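Serine protease inhibitor (Schistosoma haematobium, PDB 3STO) is a serpin that probably inhibits serine-type endopeptidases. Local coordinates at residues K277-Y282 with I382-D387; D196-P201 with F253-V258; E95-L100 with V115-G120; M225-V230 with V244-N249. One frame throughout, in Å; residues are numbered along the deposited sequence.

Interaction 1. Residues K277-Y282 with I382-D387; sequences KVLSEY and ICFIYD
L279 pushes its isobutyl end between F384 and Y386, whose side chains leave strand 382-387 on the same side. Its contact with F384 is a CH-pi interaction: L279 CD2 sits over one face of the ring, 3.6 Å from the F384 centroid and only 17° off the ring normal, somewhat displaced toward the rim. The other branch touches the same ring, L279 CD1 lying 4.0 Å from F384 CE2. With CG anti to the backbone N (chi1 -175°), the leucine points toward the strand, and the two side chains approach from opposite directions until CD2 lies over the ring.

Apolar packing also links L279 with Y386. Here the two side chains slide past each other in opposite directions, L279 CD2 lying 3.7 Å from Y386 CD1. One methyl is thus shared by two rings.

The phenol end of Y386 meets S280 through carbon instead of its hydroxyl: S280 CB stands 3.0 Å from Y386 OH, a very short approach whose exact value is doubtful. T391 touches both S280 and Y386. V258, P393 and A396 pack around F384 from the two neighbouring strands.

By packing L279 on F384 and Y386, the short helix 279-283, which probably corresponds to the helix H region of other serpins, covers beta-sheet B of the serpin fold.

Interaction 2. Residues D196-P201 with F253-V258; sequences DFWQSP and FTFVIV
W198 overlaps F255 with the far rim of its indole, the six-membered ring leading. Its edge is turned toward the face of the phenylalanine in an offset edge-to-face pair, with centroids 5.8 Å apart and planes at 68°. The closest touch is with the stem of F255: W198 CZ3 lies 3.7 Å from F255 CB, and that carbon sits in the plane of the indole, at its edge. The neighbouring rim atom also reaches the stem, W198 CH2 being 3.9 Å from F255 CB. W198 CH2 reaches further along the side chain as well, to 3.8 Å from F255 CD2, so two adjacent atoms of the benzo rim make the whole contact. F255 has CG anti to its own backbone N (chi1 -173°), which carries its ring off the strand toward the tryptophan, and it also touches C383 of the adjacent strand 381-387.

The opposite part of the indole is anchored separately. W198 NE1 donates to the carbonyl oxygen of N349, F202 adds another edge-to-face ring partner, and the side chain of W198 also rests on K246. The buried polar atom is therefore satisfied while the benzo edge is given over to packing, and the NE1 bond should limit swinging of the ring system.

A tryptophan at the end of strand 186-197, bonded to the chain just past strand 339-348 and resting on strand 253-260, matches the breach of serpins, the top of beta-sheet A where the reactive-centre loop begins its insertion.

Interaction 3. Residues E95-L100 with V115-G120; sequences ELNNSL and VRISTG
Helix 82-101 packs along strand 112-124, in serpin terms helix D on strand 2 of beta-sheet A, and brings N97 and L100 against V115 and I117; the two elements run roughly antiparallel, at 146°, with their axes 9.3 Å apart. I117 touches both helix residues. Its CD1 methyl comes alongside the N97 amide, 3.4 Å from N97 OD1, and is also 4.0 Å from L100 CB, the leucine and isoleucine side chains crossing at about a right angle. A first torsion of -65° turns CG1 of I117 toward the helix, and chi2 then sets CD1 beside N97. The other end of the N97 amide, ND2, has a weak hydrogen bond to E142 OE2.

Near the end of the helix, V115 CG2 packs 3.8 Å from the carbonyl oxygen of L100. A water bridges the two backbones there: it donates to L100 O at 2.7 Å and accepts from V115 N at 2.8 Å, so it serves a carbonyl close to the helix terminus and a strand amide at once.

F48 of helix 43-55 also touches I117, while F192 of the neighbouring strand supports V115 and I117. Such buried helix-on-sheet packing belongs to the core of the serpin fold.

Interaction 4. Residues M225-V230 with V244-N249; sequences MTQEGV and VSKPLN
The Q227 carboxamide is met by K246 at its carbonyl edge: the ammonium nitrogen lies in the carbonyl plane, on a lone pair of Q227 OE1. The other flat group nearby is the ring of F202, which touches the Q227 side chain and forms a cation-pi interaction with K246. The setting is a beta hairpin of strands 218-236 and 241-247, at a level where the two have parted: Q227 pairs through its backbone with L293, and S245 with K232 further along the hairpin. Two long side chains, approaching from opposite directions, bridge the gap.

The bridge is a single hydrogen bond, K246 NZ to Q227 OE1, 2.9 Å long, with a C=O...N angle of 125°. K246 CE follows at 3.6 Å from Q227 OE1. The lysine is extended through its first three torsions and turns only at the last (chi4 52°), which swings the ammonium group toward the amide. Q227, extended beyond CG, brings its OE1 out to meet it.

The contact ties strand 218-236 to strand 241-247 and both to the loop carrying S200 and F202, next to W198. S200 O accepts from both K246 NZ and Q227 NE2, so the glutamine presents its oxygen to the lysine and its nitrogen to S200; together with the ring, the two oxygens would be expected to stabilise the lysine's charge. Of the two bonds from the lysine nitrogen, that to S200 is the shorter, with K246 NZ 2.7 Å from S200 O.

Overall arrangement
From the N terminus, interaction 3 closes first, a short loop of 14 residues between helix 82-101 and strand 112-124. Interaction 2 then opens at 196-201 and closes at 253-258; within that span lies interaction 4, which closes the hairpin of 225-230 and 244-249. Interaction 1 comes last, joining 277-282 to 382-387 over 99 intervening residues. None of the loops cross. Interactions 2 and 4 have centres about 6 Å apart, and strands 241-247, 253-260 and 381-387 lie side by side, linking interactions 4, 2 and 1. F253, packed on V115 and L100, connects this region to interaction 3, whose centre is about 20 Å from that of interaction 2.

Interaction 1. Residues K277-Y282 with I382-D387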
loop_
_atom_site.group_PDB
_atom_site.type_symbol
_atom_site.label_atom_id
_atom_site.label_comp_id
_atom_site.label_asym_id
_atom_site.label_seq_id
_atom_site.Cartn_x
_atom_site.Cartn_y
_atom_site.Cartn_z
ATOM N N LYS A 277 -13.212 -0.478 -11.414
ATOM C CA LYS A 277 -12.737 -1.157 -12.604
ATOM C C LYS A 277 -11.591 -2.047 -12.165
ATOM O O LYS A 277 -10.811 -1.667 -11.290
ATOM C CB LYS A 277 -12.253 -0.158 -13.621
ATOM C CG LYS A 277 -13.296 0.385 -14.592
ATOM C CD LYS A 277 -12.667 1.613 -15.331
ATOM C CE LYS A 277 -13.326 1.914 -16.661
ATOM N NZ LYS A 277 -14.612 2.628 -16.530
ATOM N N VAL A 278 -11.505 -3.239 -12.747
ATOM C CA VAL A 278 -10.562 -4.264 -12.274
ATOM C C VAL A 278 -9.254 -4.195 -13.053
ATOM O O VAL A 278 -9.231 -4.487 -14.248
ATOM C CB VAL A 278 -11.180 -5.683 -12.381
ATOM C CG1 VAL A 278 -10.214 -6.737 -11.905
ATOM C CG2 VAL A 278 -12.443 -5.738 -11.573
ATOM N N LEU A 279 -8.185 -3.798 -12.369
ATOM C CA LEU A 279 -6.911 -3.513 -13.008
ATOM C C LEU A 279 -6.394 -4.679 -13.848
ATOM O O LEU A 279 -5.947 -4.490 -14.988
ATOM C CB LEU A 279 -5.849 -3.089 -11.968
ATOM C CG LEU A 279 -4.454 -2.625 -12.498
ATOM C CD1 LEU A 279 -4.502 -1.499 -13.559
ATOM C CD2 LEU A 279 -3.541 -2.202 -11.344
ATOM N N SER A 280 -6.453 -5.879 -13.281
ATOM C CA SER A 280 -5.952 -7.080 -13.952
ATOM C C SER A 280 -6.595 -7.312 -15.309
ATOM O O SER A 280 -5.929 -7.800 -16.211
ATOM C CB SER A 280 -6.081 -8.329 -13.064
ATOM O OG SER A 280 -7.429 -8.608 -12.755
ATOM N N GLU A 281 -7.872 -6.953 -15.452
ATOM C CA GLU A 281 -8.573 -7.042 -16.735
ATOM C C GLU A 281 -7.988 -6.114 -17.778
ATOM O O GLU A 281 -8.053 -6.427 -18.964
ATOM C CB GLU A 281 -10.072 -6.727 -16.580
ATOM C CG GLU A 281 -10.827 -7.757 -15.727
ATOM C CD GLU A 281 -12.321 -7.490 -15.637
ATOM O OE1 GLU A 281 -12.824 -6.701 -16.470
ATOM O OE2 GLU A 281 -12.994 -8.067 -14.738
ATOM N N TYR A 282 -7.443 -4.967 -17.334
ATOM C CA TYR A 282 -6.771 -4.026 -18.226
ATOM C C TYR A 282 -5.372 -4.496 -18.502
ATOM O O TYR A 282 -4.929 -4.482 -19.640
ATOM C CB TYR A 282 -6.780 -2.592 -17.669
ATOM C CG TYR A 282 -8.158 -2.032 -17.732
ATOM C CD1 TYR A 282 -9.115 -2.409 -16.802
ATOM C CD2 TYR A 282 -8.542 -1.225 -18.764
ATOM C CE1 TYR A 282 -10.430 -1.935 -16.869
ATOM C CE2 TYR A 282 -9.845 -0.745 -18.858
ATOM C CZ TYR A 282 -10.793 -1.103 -17.904
ATOM O OH TYR A 282 -12.093 -0.628 -17.984
ATOM N N ILE A 382 -2.436 8.157 -12.714
ATOM C CA ILE A 382 -2.585 7.133 -11.693
ATOM C C ILE A 382 -1.581 6.015 -11.969
ATOM O O ILE A 382 -1.340 5.639 -13.114
ATOM C CB ILE A 382 -4.077 6.666 -11.603
ATOM C CG1 ILE A 382 -4.837 7.655 -10.706
ATOM C CG2 ILE A 382 -4.218 5.241 -11.086
ATOM C CD1 ILE A 382 -5.942 8.305 -11.385
ATOM N N CYS A 383 -0.948 5.523 -10.925
ATOM C CA CYS A 383 0.003 4.451 -11.117
ATOM C C CYS A 383 -0.096 3.368 -10.031
ATOM O O CYS A 383 -0.668 3.591 -8.952
ATOM C CB CYS A 383 1.419 4.999 -11.255
ATOM S SG CYS A 383 1.980 5.820 -9.800
ATOM N N PHE A 384 0.447 2.191 -10.338
ATOM C CA PHE A 384 0.373 1.050 -9.446
ATOM C C PHE A 384 1.671 0.286 -9.461
ATOM O O PHE A 384 2.361 0.259 -10.476
ATOM C CB PHE A 384 -0.692 0.102 -9.939
ATOM C CG PHE A 384 -2.066 0.713 -10.056
ATOM C CD1 PHE A 384 -2.946 0.708 -8.952
ATOM C CD2 PHE A 384 -2.507 1.209 -11.262
ATOM C CE1 PHE A 384 -4.222 1.203 -9.043
ATOM C CE2 PHE A 384 -3.798 1.735 -11.385
ATOM C CZ PHE A 384 -4.663 1.722 -10.273
ATOM N N ILE A 385 2.034 -0.317 -8.333
ATOM C CA ILE A 385 2.932 -1.452 -8.414
ATOM C C ILE A 385 2.006 -2.653 -8.505
ATOM O O ILE A 385 1.212 -2.885 -7.612
ATOM C CB ILE A 385 3.821 -1.551 -7.226
ATOM C CG1 ILE A 385 4.722 -0.325 -7.167
ATOM C CG2 ILE A 385 4.588 -2.892 -7.252
ATOM C CD1 ILE A 385 5.488 -0.200 -5.867
ATOM N N TYR A 386 2.038 -3.358 -9.626
ATOM C CA TYR A 386 1.071 -4.412 -9.881
ATOM C C TYR A 386 1.758 -5.758 -9.674
ATOM O O TYR A 386 2.892 -5.950 -10.118
ATOM C CB TYR A 386 0.540 -4.283 -11.321
ATOM C CG TYR A 386 -0.406 -5.371 -11.783
ATOM C CD1 TYR A 386 -1.699 -5.456 -11.286
ATOM C CD2 TYR A 386 -0.006 -6.316 -12.723
ATOM C CE1 TYR A 386 -2.572 -6.441 -11.709
ATOM C CE2 TYR A 386 -0.871 -7.315 -13.153
ATOM C CZ TYR A 386 -2.162 -7.378 -12.632
ATOM O OH TYR A 386 -3.048 -8.357 -13.051
ATOM N N ASP A 387 1.064 -6.677 -8.994
ATOM C CA ASP A 387 1.581 -8.024 -8.715
ATOM C C ASP A 387 1.012 -9.051 -9.698
ATOM O O ASP A 387 -0.196 -9.284 -9.728
ATOM C CB ASP A 387 1.261 -8.412 -7.283
ATOM C CG ASP A 387 1.907 -9.730 -6.869
ATOM O OD1 ASP A 387 2.028 -10.671 -7.698
ATOM O OD2 ASP A 387 2.278 -9.824 -5.688
#

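Interaction 2. Residues D196-P201 with F253-V258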
loop_
_atom_site.group_PDB
_atom_site.type_symbol
_atom_site.label_atom_id
_atom_site.label_comp_id
_atom_site.label_asym_id
_atom_site.label_seq_id
_atom_site.Cartn_x
_atom_site.Cartn_y
_atom_site.Cartn_z
ATOM N N ASP A 196 13.032 -2.310 -5.866
ATOM C CA ASP A 196 13.677 -3.046 -6.934
ATOM C C ASP A 196 14.179 -2.125 -8.060
ATOM O O ASP A 196 13.673 -1.039 -8.247
ATOM C CB ASP A 196 12.735 -4.112 -7.492
ATOM C CG ASP A 196 13.487 -5.249 -8.219
ATOM O OD1 ASP A 196 14.742 -5.244 -8.196
ATOM O OD2 ASP A 196 12.826 -6.131 -8.820
ATOM N N PHE A 197 15.176 -2.597 -8.800
ATOM C CA PHE A 197 15.646 -1.966 -10.030
ATOM C C PHE A 197 14.644 -2.215 -11.139
ATOM O O PHE A 197 13.882 -3.197 -11.083
ATOM C CB PHE A 197 16.990 -2.577 -10.442
ATOM C CG PHE A 197 18.133 -2.196 -9.550
ATOM C CD1 PHE A 197 18.331 -0.879 -9.175
ATOM C CD2 PHE A 197 18.984 -3.154 -9.050
ATOM C CE1 PHE A 197 19.368 -0.522 -8.331
ATOM C CE2 PHE A 197 20.030 -2.801 -8.214
ATOM C CZ PHE A 197 20.221 -1.482 -7.860
ATOM N N TRP A 198 14.623 -1.306 -12.119
ATOM C CA TRP A 198 13.939 -1.546 -13.384
ATOM C C TRP A 198 14.591 -2.722 -14.054
ATOM O O TRP A 198 15.800 -2.903 -13.974
ATOM C CB TRP A 198 14.038 -0.351 -14.348
ATOM C CG TRP A 198 13.436 0.902 -13.820
ATOM C CD1 TRP A 198 14.097 2.046 -13.474
ATOM C CD2 TRP A 198 12.044 1.132 -13.538
ATOM N NE1 TRP A 198 13.200 2.978 -12.999
ATOM C CE2 TRP A 198 11.934 2.448 -13.032
ATOM C CE3 TRP A 198 10.877 0.348 -13.661
ATOM C CZ2 TRP A 198 10.707 3.009 -12.657
ATOM C CZ3 TRP A 198 9.662 0.902 -13.284
ATOM C CH2 TRP A 198 9.585 2.228 -12.792
ATOM N N GLN A 199 13.773 -3.524 -14.715
ATOM C CA GLN A 199 14.288 -4.508 -15.645
ATOM C C GLN A 199 15.130 -3.777 -16.731
ATOM O O GLN A 199 16.208 -4.237 -17.103
ATOM C CB GLN A 199 13.129 -5.334 -16.226
ATOM C CG GLN A 199 13.554 -6.583 -16.963
ATOM C CD GLN A 199 14.203 -6.247 -18.317
ATOM O OE1 GLN A 199 13.745 -5.362 -19.027
ATOM N NE2 GLN A 199 15.279 -6.943 -18.653
ATOM N N SER A 200 14.636 -2.625 -17.197
ATOM C CA SER A 200 15.378 -1.737 -18.109
ATOM C C SER A 200 15.428 -0.253 -17.646
ATOM O O SER A 200 14.515 0.529 -17.894
ATOM C CB SER A 200 14.790 -1.836 -19.508
ATOM O OG SER A 200 15.428 -0.892 -20.309
ATOM N N PRO A 201 16.515 0.136 -16.982
ATOM C CA PRO A 201 16.629 1.428 -16.310
ATOM C C PRO A 201 16.777 2.566 -17.287
ATOM O O PRO A 201 17.191 2.338 -18.414
ATOM C CB PRO A 201 17.935 1.285 -15.497
ATOM C CG PRO A 201 18.331 -0.121 -15.632
ATOM C CD PRO A 201 17.771 -0.615 -16.897
ATOM N N PHE A 253 6.653 -8.226 -10.480
ATOM C CA PHE A 253 6.160 -6.898 -10.212
ATOM C C PHE A 253 6.396 -5.974 -11.412
ATOM O O PHE A 253 7.444 -6.032 -12.066
ATOM C CB PHE A 253 6.842 -6.353 -8.951
ATOM C CG PHE A 253 6.635 -7.232 -7.755
ATOM C CD1 PHE A 253 5.366 -7.327 -7.164
ATOM C CD2 PHE A 253 7.689 -7.985 -7.224
ATOM C CE1 PHE A 253 5.156 -8.166 -6.061
ATOM C CE2 PHE A 253 7.487 -8.795 -6.144
ATOM C CZ PHE A 253 6.209 -8.902 -5.568
ATOM N N THR A 254 5.402 -5.131 -11.693
ATOM C CA THR A 254 5.497 -4.154 -12.772
ATOM C C THR A 254 4.906 -2.813 -12.349
ATOM O O THR A 254 4.041 -2.754 -11.475
ATOM C CB THR A 254 4.833 -4.681 -14.055
ATOM O OG1 THR A 254 5.064 -3.757 -15.101
ATOM C CG2 THR A 254 3.335 -4.873 -13.888
ATOM N N PHE A 255 5.427 -1.731 -12.919
ATOM C CA PHE A 255 4.920 -0.405 -12.631
ATOM C C PHE A 255 3.941 -0.022 -13.710
ATOM O O PHE A 255 4.328 0.088 -14.857
ATOM C CB PHE A 255 6.062 0.587 -12.605
ATOM C CG PHE A 255 5.670 1.954 -12.163
ATOM C CD1 PHE A 255 5.226 2.182 -10.851
ATOM C CD2 PHE A 255 5.844 3.036 -13.013
ATOM C CE1 PHE A 255 4.899 3.491 -10.401
ATOM C CE2 PHE A 255 5.516 4.345 -12.591
ATOM C CZ PHE A 255 5.041 4.559 -11.270
ATOM N N VAL A 256 2.671 0.125 -13.343
ATOM C CA VAL A 256 1.603 0.414 -14.280
ATOM C C VAL A 256 1.250 1.898 -14.197
ATOM O O VAL A 256 0.951 2.387 -13.116
ATOM C CB VAL A 256 0.386 -0.474 -13.998
ATOM C CG1 VAL A 256 -0.821 -0.076 -14.893
ATOM C CG2 VAL A 256 0.775 -1.964 -14.192
ATOM N N ILE A 257 1.337 2.610 -15.330
ATOM C CA ILE A 257 0.946 4.017 -15.408
ATOM C C ILE A 257 -0.334 4.145 -16.182
ATOM O O ILE A 257 -0.506 3.542 -17.238
ATOM C CB ILE A 257 2.034 4.902 -16.023
ATOM C CG1 ILE A 257 3.397 4.579 -15.376
ATOM C CG2 ILE A 257 1.682 6.414 -15.907
ATOM C CD1 ILE A 257 4.564 4.787 -16.339
ATOM N N VAL A 258 -1.272 4.884 -15.608
ATOM C CA VAL A 258 -2.545 5.111 -16.254
ATOM C C VAL A 258 -2.645 6.591 -16.600
ATOM O O VAL A 258 -2.758 7.434 -15.710
ATOM C CB VAL A 258 -3.741 4.727 -15.365
ATOM C CG1 VAL A 258 -5.039 4.892 -16.145
ATOM C CG2 VAL A 258 -3.608 3.294 -14.876
#

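Interaction 3. Residues E95-L100 with V115-G120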
loop_
_atom_site.group_PDB
_atom_site.type_symbol
_atom_site.label_atom_id
_atom_site.label_comp_id
_atom_site.label_asym_id
_atom_site.label_seq_id
_atom_site.Cartn_x
_atom_site.Cartn_y
_atom_site.Cartn_z
ATOM N N GLU A 95 -0.164 -16.920 4.124
ATOM C CA GLU A 95 -0.032 -17.262 2.742
ATOM C C GLU A 95 0.424 -16.004 1.963
ATOM O O GLU A 95 1.419 -16.041 1.245
ATOM C CB GLU A 95 -1.371 -17.771 2.245
ATOM C CG GLU A 95 -1.338 -18.349 0.860
ATOM C CD GLU A 95 -0.628 -19.688 0.819
ATOM O OE1 GLU A 95 -0.171 -20.155 1.895
ATOM O OE2 GLU A 95 -0.534 -20.264 -0.292
ATOM N N LEU A 96 -0.267 -14.884 2.158
ATOM C CA LEU A 96 0.053 -13.636 1.470
ATOM C C LEU A 96 1.424 -13.109 1.860
ATOM O O LEU A 96 2.209 -12.639 1.026
ATOM C CB LEU A 96 -1.021 -12.580 1.736
ATOM C CG LEU A 96 -2.376 -12.887 1.107
ATOM C CD1 LEU A 96 -3.483 -11.915 1.577
ATOM C CD2 LEU A 96 -2.248 -12.898 -0.407
ATOM N N ASN A 97 1.731 -13.202 3.131
ATOM C CA ASN A 97 3.047 -12.784 3.592
ATOM C C ASN A 97 4.172 -13.653 2.993
ATOM O O ASN A 97 5.194 -13.141 2.530
ATOM C CB ASN A 97 3.089 -12.793 5.131
ATOM C CG ASN A 97 4.351 -12.176 5.675
ATOM O OD1 ASN A 97 4.549 -10.985 5.504
ATOM N ND2 ASN A 97 5.224 -12.969 6.303
ATOM N N ASN A 98 3.983 -14.971 3.017
ATOM C CA ASN A 98 4.941 -15.883 2.403
ATOM C C ASN A 98 5.172 -15.624 0.909
ATOM O O ASN A 98 6.301 -15.678 0.429
ATOM C CB ASN A 98 4.514 -17.341 2.576
ATOM C CG ASN A 98 4.737 -17.852 3.987
ATOM O OD1 ASN A 98 5.606 -17.354 4.709
ATOM N ND2 ASN A 98 3.950 -18.855 4.388
ATOM N N SER A 99 4.081 -15.386 0.195
ATOM C CA SER A 99 4.121 -15.138 -1.224
ATOM C C SER A 99 4.927 -13.887 -1.502
ATOM O O SER A 99 5.822 -13.919 -2.320
ATOM C CB SER A 99 2.718 -14.995 -1.772
ATOM O OG SER A 99 2.755 -14.954 -3.171
ATOM N N LEU A 100 4.678 -12.814 -0.754
ATOM C CA LEU A 100 5.319 -11.530 -1.031
ATOM C C LEU A 100 6.779 -11.459 -0.583
ATOM O O LEU A 100 7.651 -10.943 -1.320
ATOM C CB LEU A 100 4.508 -10.377 -0.424
ATOM C CG LEU A 100 3.179 -10.031 -1.104
ATOM C CD1 LEU A 100 2.324 -9.100 -0.219
ATOM C CD2 LEU A 100 3.473 -9.392 -2.442
ATOM N N VAL A 115 9.878 -6.960 -1.178
ATOM C CA VAL A 115 8.803 -6.383 -0.397
ATOM C C VAL A 115 9.086 -6.556 1.095
ATOM O O VAL A 115 9.386 -7.660 1.546
ATOM C CB VAL A 115 7.478 -7.081 -0.692
ATOM C CG1 VAL A 115 6.310 -6.318 -0.028
ATOM C CG2 VAL A 115 7.286 -7.257 -2.183
ATOM N N ARG A 116 9.000 -5.466 1.855
ATOM C CA ARG A 116 9.122 -5.549 3.301
ATOM C C ARG A 116 7.826 -5.065 3.945
ATOM O O ARG A 116 7.422 -3.891 3.816
ATOM C CB ARG A 116 10.334 -4.781 3.825
ATOM N N ILE A 117 7.158 -6.007 4.602
ATOM C CA ILE A 117 5.922 -5.733 5.305
ATOM C C ILE A 117 6.234 -5.571 6.789
ATOM O O ILE A 117 6.934 -6.417 7.389
ATOM C CB ILE A 117 4.972 -6.920 5.139
ATOM C CG1 ILE A 117 4.562 -7.060 3.663
ATOM C CG2 ILE A 117 3.781 -6.805 6.121
ATOM C CD1 ILE A 117 4.596 -8.488 3.152
ATOM N N SER A 118 5.754 -4.488 7.390
ATOM C CA SER A 118 6.008 -4.302 8.825
ATOM C C SER A 118 4.805 -3.747 9.562
ATOM O O SER A 118 4.239 -2.704 9.180
ATOM C CB SER A 118 7.202 -3.384 9.062
ATOM O OG SER A 118 8.380 -3.932 8.519
ATOM N N THR A 119 4.422 -4.460 10.617
ATOM C CA THR A 119 3.415 -3.973 11.545
ATOM C C THR A 119 3.986 -3.796 12.952
ATOM O O THR A 119 4.514 -4.736 13.536
ATOM C CB THR A 119 2.199 -4.898 11.594
ATOM O OG1 THR A 119 1.538 -4.852 10.331
ATOM C CG2 THR A 119 1.230 -4.444 12.680
ATOM N N GLY A 120 3.894 -2.578 13.475
ATOM C CA GLY A 120 4.252 -2.325 14.850
ATOM C C GLY A 120 3.001 -2.148 15.681
ATOM O O GLY A 120 2.131 -1.327 15.362
HETATM O O HOH W 1 9.984 -9.775 -0.806
#

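Interaction 4. Residues M225-V230 with V244-N249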
loop_
_atom_site.group_PDB
_atom_site.type_symbol
_atom_site.label_atom_id
_atom_site.label_comp_id
_atom_site.label_asym_id
_atom_site.label_seq_id
_atom_site.Cartn_x
_atom_site.Cartn_y
_atom_site.Cartn_z
HETATM N N MSE A 225 12.440 11.832 -16.986
HETATM C CA MSE A 225 13.189 10.691 -17.493
HETATM C C MSE A 225 12.581 10.297 -18.806
HETATM O O MSE A 225 11.375 10.481 -19.040
HETATM C CB MSE A 225 13.152 9.519 -16.515
HETATM C CG MSE A 225 13.420 9.947 -15.077
HETATM SE SE MSE A 225 13.497 8.430 -13.831
HETATM C CE MSE A 225 11.674 7.680 -14.022
ATOM N N THR A 226 13.429 9.791 -19.685
ATOM C CA THR A 226 12.994 9.512 -21.044
ATOM C C THR A 226 13.628 8.207 -21.483
ATOM O O THR A 226 14.743 7.898 -21.099
ATOM C CB THR A 226 13.385 10.665 -22.045
ATOM O OG1 THR A 226 14.786 10.790 -22.053
ATOM C CG2 THR A 226 12.847 12.032 -21.606
ATOM N N GLN A 227 12.902 7.447 -22.290
ATOM C CA GLN A 227 13.427 6.232 -22.858
ATOM C C GLN A 227 12.546 5.720 -24.006
ATOM O O GLN A 227 11.320 5.973 -24.067
ATOM C CB GLN A 227 13.658 5.195 -21.742
ATOM C CG GLN A 227 13.231 3.767 -22.009
ATOM C CD GLN A 227 13.207 2.921 -20.717
ATOM O OE1 GLN A 227 12.138 2.569 -20.226
ATOM N NE2 GLN A 227 14.386 2.605 -20.171
ATOM N N GLU A 228 13.184 5.057 -24.966
ATOM C CA GLU A 228 12.414 4.398 -25.995
ATOM C C GLU A 228 12.662 2.930 -25.817
ATOM O O GLU A 228 13.781 2.514 -25.556
ATOM C CB GLU A 228 12.806 4.877 -27.371
ATOM C CG GLU A 228 13.059 6.369 -27.448
ATOM C CD GLU A 228 14.126 6.706 -28.489
ATOM O OE1 GLU A 228 13.826 6.593 -29.708
ATOM O OE2 GLU A 228 15.267 7.056 -28.083
ATOM N N GLY A 229 11.605 2.148 -25.906
ATOM C CA GLY A 229 11.689 0.770 -25.485
ATOM C C GLY A 229 10.475 -0.065 -25.806
ATOM O O GLY A 229 9.446 0.427 -26.269
ATOM N N VAL A 230 10.623 -1.361 -25.583
ATOM C CA VAL A 230 9.541 -2.274 -25.808
ATOM C C VAL A 230 8.832 -2.366 -24.480
ATOM O O VAL A 230 9.473 -2.511 -23.439
ATOM C CB VAL A 230 10.075 -3.646 -26.241
ATOM C CG1 VAL A 230 8.945 -4.668 -26.322
ATOM C CG2 VAL A 230 10.731 -3.497 -27.576
ATOM N N VAL A 244 0.710 1.869 -19.815
ATOM C CA VAL A 244 1.915 1.106 -20.054
ATOM C C VAL A 244 2.240 0.342 -18.811
ATOM O O VAL A 244 1.876 0.750 -17.716
ATOM C CB VAL A 244 3.212 1.950 -20.447
ATOM C CG1 VAL A 244 3.092 2.508 -21.846
ATOM C CG2 VAL A 244 3.516 3.040 -19.421
ATOM N N SER A 245 2.940 -0.774 -18.995
ATOM C CA SER A 245 3.430 -1.592 -17.890
ATOM C C SER A 245 4.934 -1.691 -18.020
ATOM O O SER A 245 5.439 -2.133 -19.039
ATOM C CB SER A 245 2.818 -2.967 -17.962
ATOM O OG SER A 245 2.947 -3.580 -16.718
ATOM N N LYS A 246 5.654 -1.238 -17.010
ATOM C CA LYS A 246 7.098 -1.232 -17.089
ATOM C C LYS A 246 7.613 -2.161 -16.002
ATOM O O LYS A 246 7.544 -1.849 -14.820
ATOM C CB LYS A 246 7.664 0.167 -16.900
ATOM C CG LYS A 246 9.177 0.200 -16.899
ATOM C CD LYS A 246 9.742 1.625 -16.917
ATOM C CE LYS A 246 11.284 1.622 -16.904
ATOM N NZ LYS A 246 11.843 0.767 -17.974
ATOM N N PRO A 247 8.145 -3.311 -16.408
ATOM C CA PRO A 247 8.522 -4.351 -15.446
ATOM C C PRO A 247 9.698 -3.976 -14.543
ATOM O O PRO A 247 10.651 -3.293 -14.919
ATOM C CB PRO A 247 8.907 -5.546 -16.343
ATOM C CG PRO A 247 8.568 -5.140 -17.766
ATOM C CD PRO A 247 8.530 -3.643 -17.789
ATOM N N LEU A 248 9.630 -4.471 -13.321
ATOM C CA LEU A 248 10.753 -4.383 -12.415
ATOM C C LEU A 248 11.666 -5.561 -12.675
ATOM O O LEU A 248 11.369 -6.420 -13.518
ATOM C CB LEU A 248 10.276 -4.280 -10.957
ATOM C CG LEU A 248 9.769 -2.831 -10.903
ATOM C CD1 LEU A 248 8.388 -2.729 -10.385
ATOM C CD2 LEU A 248 10.784 -1.856 -10.236
ATOM N N ASN A 249 12.802 -5.577 -12.010
ATOM C CA ASN A 249 13.799 -6.544 -12.371
ATOM C C ASN A 249 13.357 -7.949 -11.959
ATOM O O ASN A 249 13.519 -8.897 -12.698
ATOM C CB ASN A 249 15.155 -6.199 -11.775
ATOM C CG ASN A 249 16.239 -7.032 -12.396
ATOM O OD1 ASN A 249 16.324 -7.118 -13.628
ATOM N ND2 ASN A 249 17.020 -7.704 -11.575
#